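Local coordinates for glycosyltransferase (PDB 3WAG), which belongs to the GT-B class of glycosyltransferases, with two Rossmann-like domains, and binds thymidine-5'-diphosphate, at residues R2-V7 / R120-D125; A315-H320 / V334-V339. One frame throughout, in Å; residues are numbered along the deposited sequence.

The chain opens with strand 2-6, a central strand of the N-terminal parallel sheet. Interaction 1 brings the end of helix 109-122 and the turn after it back to the start of this strand, closing a long loop of 112 residues. The chain then enters strand 126-130, next to 2-6 in the same sheet. Interaction 2 comes later and closes a short loop of 13 residues around helix 323-331. The two contacts follow in series and neither nest nor cross. The centres of interactions 1 and 2 lie about 39 Å apart, on opposite sides of the chain's centre. Interaction 1 fixes a helix end and turn to the N-terminal sheet; interaction 2 pairs two neighbouring strands of the C-terminal sheet.

Interaction 1 of 2, residues R2-V7 / R120-D125; sequences RVLMTV and RQWQPD
The backbone O of Trp122 is gripped by the Arg2 side chain. Arg2 NE donates to Trp122 O at 3.1 Å; the oxygen lies 27° out of the guanidinium plane. Arg2 NH2 adds a weak bond to the same oxygen. Trp122 closes helix 109-122, so the arginine binds a carbonyl at the helix C-terminal end, just before Gln123 turns away with positive phi.

The same side chain lies over one face of the indole. Arg2 CB makes a CH-pi contact, 3.6 Å from the centroid of the six-membered ring of Trp122. Further out, Trp122 CD1 lies 3.4 Å from Arg2 CZ, with the guanidinium and ring planes 24° apart. Bends at chi2 and chi3 fold the arginine chain across the indole. His32 of the neighbouring strand also stacks on Trp122. At the ring edge, Trp122 CH2 comes 3.3 Å from Val3 O.

Two bonds join the backbone of Arg2 to Asp125. Asp125 N donates to Arg2 O at 2.8 Å, and Arg2 N reaches Asp125 OD2 at 2.8 Å from above the carboxylate plane. Further along the strand, Leu4 CB packs 3.7 Å from Pro124 CG.

The turn is thus fixed to the start of strand 2-6 before strand 126-130 begins beside it. The positive guanidinium probably also complements the negative end of the helix dipole.

Interaction 2 of 2, residues A315-H320 / V334-V339; sequences AAIVHH and VPQLIV. With TYD (thymidine-5'-diphosphate), chain F.
Strands 316-319 and 336-338 run parallel, their axes 13° apart and 4.6 Å at closest approach. Four backbone bonds join the two segments: Ile317 N to Pro335 O, Leu337 N to Ile317 O, His319 N to Leu337 O and Val339 N to His319 O.

On one face of the sheet Val318 and Leu337 lie side by side and point the same way, with Val318 CG1 3.6 Å from Leu337 CG. Helix 369-381 packs against Leu337 there. On the other face Ile317 CG2 lies 3.9 Å from Gln336 CG. Helix 323-331 lies on this side and touches Ile317, His319 and Gln336. Just before strand 336-338, Val334 CG1 lies 3.7 Å from Ala316 C.

Past the strand end, His320 turns to the bound thymidine-5'-diphosphate. With CG between the backbone N and the carbonyl carbon (chi1 47°), the His320 ring is carried to the diphosphate, edge on. His320 NE2 donates to TYD O1B at 3.3 Å and more weakly to TYD O2B at 3.4 Å. Thr325 and Gly324 of helix 323-331 also bond the ligand.

This is a classic beta-alpha-beta unit of a Rossmann-like domain. Strand 316-319, bonded along its backbone to 336-338, runs straight on into His320, which places its ring at the diphosphate. There one N-H meets two phosphate oxygens.

Interaction 1 of 2, residues R2-V7 / R120-D125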
# COMPACT_ATOMS: atom_id res chain seq x y z
N ARG B 2 13.90 8.12 7.35
CA ARG B 2 13.29 8.68 6.16
C ARG B 2 13.93 7.92 4.98
O ARG B 2 15.16 8.01 4.81
CB ARG B 2 13.63 10.17 5.99
CG ARG B 2 13.75 10.99 7.28
CD ARG B 2 12.67 12.02 7.46
NE ARG B 2 13.18 13.39 7.40
CZ ARG B 2 12.51 14.48 7.83
NH1 ARG B 2 11.28 14.39 8.34
NH2 ARG B 2 13.03 15.67 7.74
N VAL B 3 13.12 7.18 4.22
CA VAL B 3 13.59 6.56 2.95
C VAL B 3 13.03 7.35 1.77
O VAL B 3 11.79 7.52 1.60
CB VAL B 3 13.14 5.10 2.90
CG1 VAL B 3 13.84 4.38 1.74
CG2 VAL B 3 13.36 4.46 4.28
N LEU B 4 13.93 7.89 1.00
CA LEU B 4 13.62 8.54 -0.23
C LEU B 4 13.80 7.48 -1.37
O LEU B 4 14.93 7.16 -1.77
CB LEU B 4 14.62 9.72 -0.47
CG LEU B 4 14.49 10.53 -1.78
CD1 LEU B 4 13.03 10.91 -2.09
CD2 LEU B 4 15.35 11.78 -1.88
N MET B 5 12.70 6.93 -1.86
CA MET B 5 12.73 6.03 -3.04
C MET B 5 12.54 6.82 -4.33
O MET B 5 11.82 7.80 -4.35
CB MET B 5 11.64 4.96 -2.89
CG MET B 5 11.70 4.33 -1.49
SD MET B 5 10.68 2.88 -1.23
CE MET B 5 11.36 1.70 -2.42
N THR B 6 13.20 6.43 -5.42
CA THR B 6 13.01 7.18 -6.65
C THR B 6 12.89 6.20 -7.88
O THR B 6 13.61 5.20 -7.94
CB THR B 6 14.08 8.26 -6.85
OG1 THR B 6 13.77 9.04 -8.02
CG2 THR B 6 15.51 7.70 -7.05
N VAL B 7 11.97 6.48 -8.81
CA VAL B 7 11.86 5.66 -10.04
C VAL B 7 11.41 6.59 -11.15
O VAL B 7 10.64 7.50 -10.87
CB VAL B 7 10.90 4.44 -9.85
CG1 VAL B 7 9.51 4.89 -9.36
CG2 VAL B 7 10.82 3.58 -11.11
N ARG B 120 18.29 17.49 -0.15
CA ARG B 120 18.82 18.54 0.73
C ARG B 120 17.78 18.90 1.80
O ARG B 120 18.02 18.74 3.01
CB ARG B 120 19.26 19.76 -0.06
CG ARG B 120 20.75 19.78 -0.34
CD ARG B 120 21.22 21.06 -0.99
NE ARG B 120 21.55 20.86 -2.42
CZ ARG B 120 22.80 20.82 -2.92
NH1 ARG B 120 23.85 20.99 -2.10
NH2 ARG B 120 23.01 20.65 -4.23
N GLN B 121 16.58 19.27 1.35
CA GLN B 121 15.52 19.66 2.27
C GLN B 121 15.15 18.58 3.25
O GLN B 121 15.24 18.82 4.46
CB GLN B 121 14.25 20.12 1.52
CG GLN B 121 13.82 21.57 1.70
CD GLN B 121 14.32 22.25 3.00
OE1 GLN B 121 13.77 22.06 4.10
NE2 GLN B 121 15.36 23.05 2.87
N TRP B 122 14.75 17.40 2.78
CA TRP B 122 14.21 16.34 3.69
C TRP B 122 15.26 15.48 4.34
O TRP B 122 14.96 14.63 5.25
CB TRP B 122 13.27 15.43 2.87
CG TRP B 122 12.39 14.44 3.59
CD1 TRP B 122 11.43 14.71 4.59
CD2 TRP B 122 12.21 13.03 3.26
NE1 TRP B 122 10.77 13.57 4.94
CE2 TRP B 122 11.19 12.52 4.19
CE3 TRP B 122 12.79 12.14 2.34
CZ2 TRP B 122 10.77 11.19 4.17
CZ3 TRP B 122 12.38 10.82 2.35
CH2 TRP B 122 11.38 10.35 3.24
N GLN B 123 16.48 15.60 3.85
CA GLN B 123 17.61 14.74 4.36
C GLN B 123 17.29 13.22 4.73
O GLN B 123 17.35 12.84 5.88
CB GLN B 123 18.32 15.47 5.53
CG GLN B 123 18.88 16.84 5.11
CD GLN B 123 20.20 16.77 4.34
OE1 GLN B 123 20.98 15.87 4.53
NE2 GLN B 123 20.46 17.77 3.49
N PRO B 124 16.99 12.34 3.74
CA PRO B 124 16.69 10.93 4.10
C PRO B 124 17.85 10.13 4.76
O PRO B 124 18.97 10.41 4.49
CB PRO B 124 16.43 10.28 2.73
CG PRO B 124 17.18 11.12 1.73
CD PRO B 124 17.19 12.53 2.30
N ASP B 125 17.58 9.09 5.56
CA ASP B 125 18.64 8.22 6.06
C ASP B 125 19.05 7.16 5.04
O ASP B 125 20.12 6.53 5.19
CB ASP B 125 18.13 7.50 7.28
CG ASP B 125 17.58 8.48 8.33
OD1 ASP B 125 18.36 9.40 8.70
OD2 ASP B 125 16.37 8.36 8.73

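Interaction 2 of 2, residues A315-H320 / V334-V339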
# COMPACT_ATOMS: atom_id res chain seq x y z
N ALA B 315 -2.96 -24.51 -14.06
CA ALA B 315 -1.95 -25.58 -14.26
C ALA B 315 -0.76 -25.05 -15.03
O ALA B 315 0.33 -25.61 -14.93
CB ALA B 315 -2.58 -26.78 -15.01
N ALA B 316 -0.97 -24.02 -15.87
CA ALA B 316 0.19 -23.41 -16.58
C ALA B 316 -0.02 -21.92 -16.81
O ALA B 316 -1.13 -21.41 -16.71
CB ALA B 316 0.43 -24.12 -17.90
N ILE B 317 1.05 -21.19 -17.09
CA ILE B 317 0.87 -19.82 -17.59
C ILE B 317 1.77 -19.65 -18.82
O ILE B 317 2.94 -20.03 -18.82
CB ILE B 317 1.14 -18.70 -16.53
CG1 ILE B 317 1.02 -17.33 -17.20
CG2 ILE B 317 2.50 -18.86 -15.89
CD1 ILE B 317 0.82 -16.23 -16.16
N VAL B 318 1.17 -19.12 -19.87
CA VAL B 318 1.88 -18.87 -21.13
C VAL B 318 2.12 -17.36 -21.15
O VAL B 318 1.15 -16.59 -21.09
CB VAL B 318 1.01 -19.35 -22.33
CG1 VAL B 318 1.84 -19.36 -23.62
CG2 VAL B 318 0.50 -20.77 -22.08
N HIS B 319 3.40 -16.94 -21.19
CA HIS B 319 3.72 -15.49 -21.16
C HIS B 319 5.07 -15.20 -21.79
O HIS B 319 5.77 -16.12 -22.22
CB HIS B 319 3.62 -14.94 -19.74
CG HIS B 319 4.75 -15.39 -18.84
ND1 HIS B 319 4.78 -16.60 -18.24
CD2 HIS B 319 5.91 -14.76 -18.48
CE1 HIS B 319 5.89 -16.71 -17.50
NE2 HIS B 319 6.59 -15.60 -17.67
N HIS B 320 5.41 -13.91 -21.86
CA HIS B 320 6.56 -13.35 -22.59
C HIS B 320 7.84 -13.32 -21.81
O HIS B 320 8.85 -12.83 -22.32
CB HIS B 320 6.24 -11.91 -22.87
CG HIS B 320 5.70 -11.19 -21.66
ND1 HIS B 320 4.39 -11.24 -21.30
CD2 HIS B 320 6.36 -10.45 -20.68
CE1 HIS B 320 4.23 -10.52 -20.17
NE2 HIS B 320 5.44 -10.07 -19.78
N VAL B 334 3.73 -22.28 -10.45
CA VAL B 334 2.99 -22.60 -11.69
C VAL B 334 3.91 -22.82 -12.89
O VAL B 334 4.71 -21.96 -13.25
CB VAL B 334 1.94 -21.54 -12.02
CG1 VAL B 334 1.16 -21.94 -13.28
CG2 VAL B 334 1.02 -21.32 -10.82
N PRO B 335 3.81 -23.98 -13.52
CA PRO B 335 4.56 -24.27 -14.74
C PRO B 335 4.37 -23.14 -15.79
O PRO B 335 3.28 -22.58 -15.92
CB PRO B 335 3.93 -25.58 -15.22
CG PRO B 335 3.45 -26.22 -13.97
CD PRO B 335 2.91 -25.09 -13.15
N GLN B 336 5.43 -22.87 -16.54
CA GLN B 336 5.43 -21.78 -17.51
C GLN B 336 5.63 -22.22 -18.99
O GLN B 336 6.45 -23.08 -19.29
CB GLN B 336 6.49 -20.71 -17.11
CG GLN B 336 6.25 -20.05 -15.74
CD GLN B 336 7.44 -19.19 -15.38
OE1 GLN B 336 7.54 -18.10 -15.86
NE2 GLN B 336 8.38 -19.71 -14.58
N LEU B 337 4.91 -21.58 -19.92
CA LEU B 337 5.39 -21.60 -21.28
C LEU B 337 5.80 -20.19 -21.66
O LEU B 337 4.97 -19.28 -21.67
CB LEU B 337 4.37 -22.28 -22.23
CG LEU B 337 4.25 -22.04 -23.74
CD1 LEU B 337 5.59 -21.97 -24.44
CD2 LEU B 337 3.31 -23.09 -24.38
N ILE B 338 7.08 -20.00 -21.94
CA ILE B 338 7.66 -18.68 -22.18
C ILE B 338 7.96 -18.52 -23.65
O ILE B 338 8.59 -19.39 -24.28
CB ILE B 338 8.95 -18.47 -21.35
CG1 ILE B 338 8.65 -18.62 -19.85
CG2 ILE B 338 9.55 -17.06 -21.57
CD1 ILE B 338 9.79 -19.13 -18.99
N VAL B 339 7.48 -17.42 -24.21
CA VAL B 339 7.88 -17.01 -25.55
C VAL B 339 8.67 -15.70 -25.33
O VAL B 339 8.09 -14.65 -25.32
CB VAL B 339 6.62 -16.74 -26.45
CG1 VAL B 339 7.04 -16.26 -27.85
CG2 VAL B 339 5.71 -17.97 -26.57
PA TYD F . 3.71 -6.14 -16.80
O1A TYD F . 2.88 -6.54 -18.02
O2A TYD F . 4.86 -5.14 -16.87
O3A TYD F . 4.33 -7.59 -16.34
PB TYD F . 5.87 -8.12 -16.55
O1B TYD F . 6.36 -7.58 -17.90
O2B TYD F . 5.71 -9.66 -16.40
O3B TYD F . 6.64 -7.35 -15.44
O5' TYD F . 2.71 -5.58 -15.62
C5' TYD F . 3.00 -5.46 -14.21
C4' TYD F . 2.39 -6.62 -13.37
O4' TYD F . 0.99 -6.83 -13.62
C3' TYD F . 3.03 -8.02 -13.57
O3' TYD F . 3.40 -8.52 -12.27
C2' TYD F . 1.94 -8.92 -14.14
C1' TYD F . 0.66 -8.23 -13.63
N1 TYD F . -0.47 -8.53 -14.50
C2 TYD F . -1.64 -9.17 -14.00
O2 TYD F . -1.76 -9.48 -12.78
N3 TYD F . -2.66 -9.48 -14.85
C4 TYD F . -2.62 -9.20 -16.17
O4 TYD F . -3.62 -9.50 -16.87
C5 TYD F . -1.42 -8.52 -16.72
C5M TYD F . -1.26 -8.15 -18.18
C6 TYD F . -0.39 -8.22 -15.82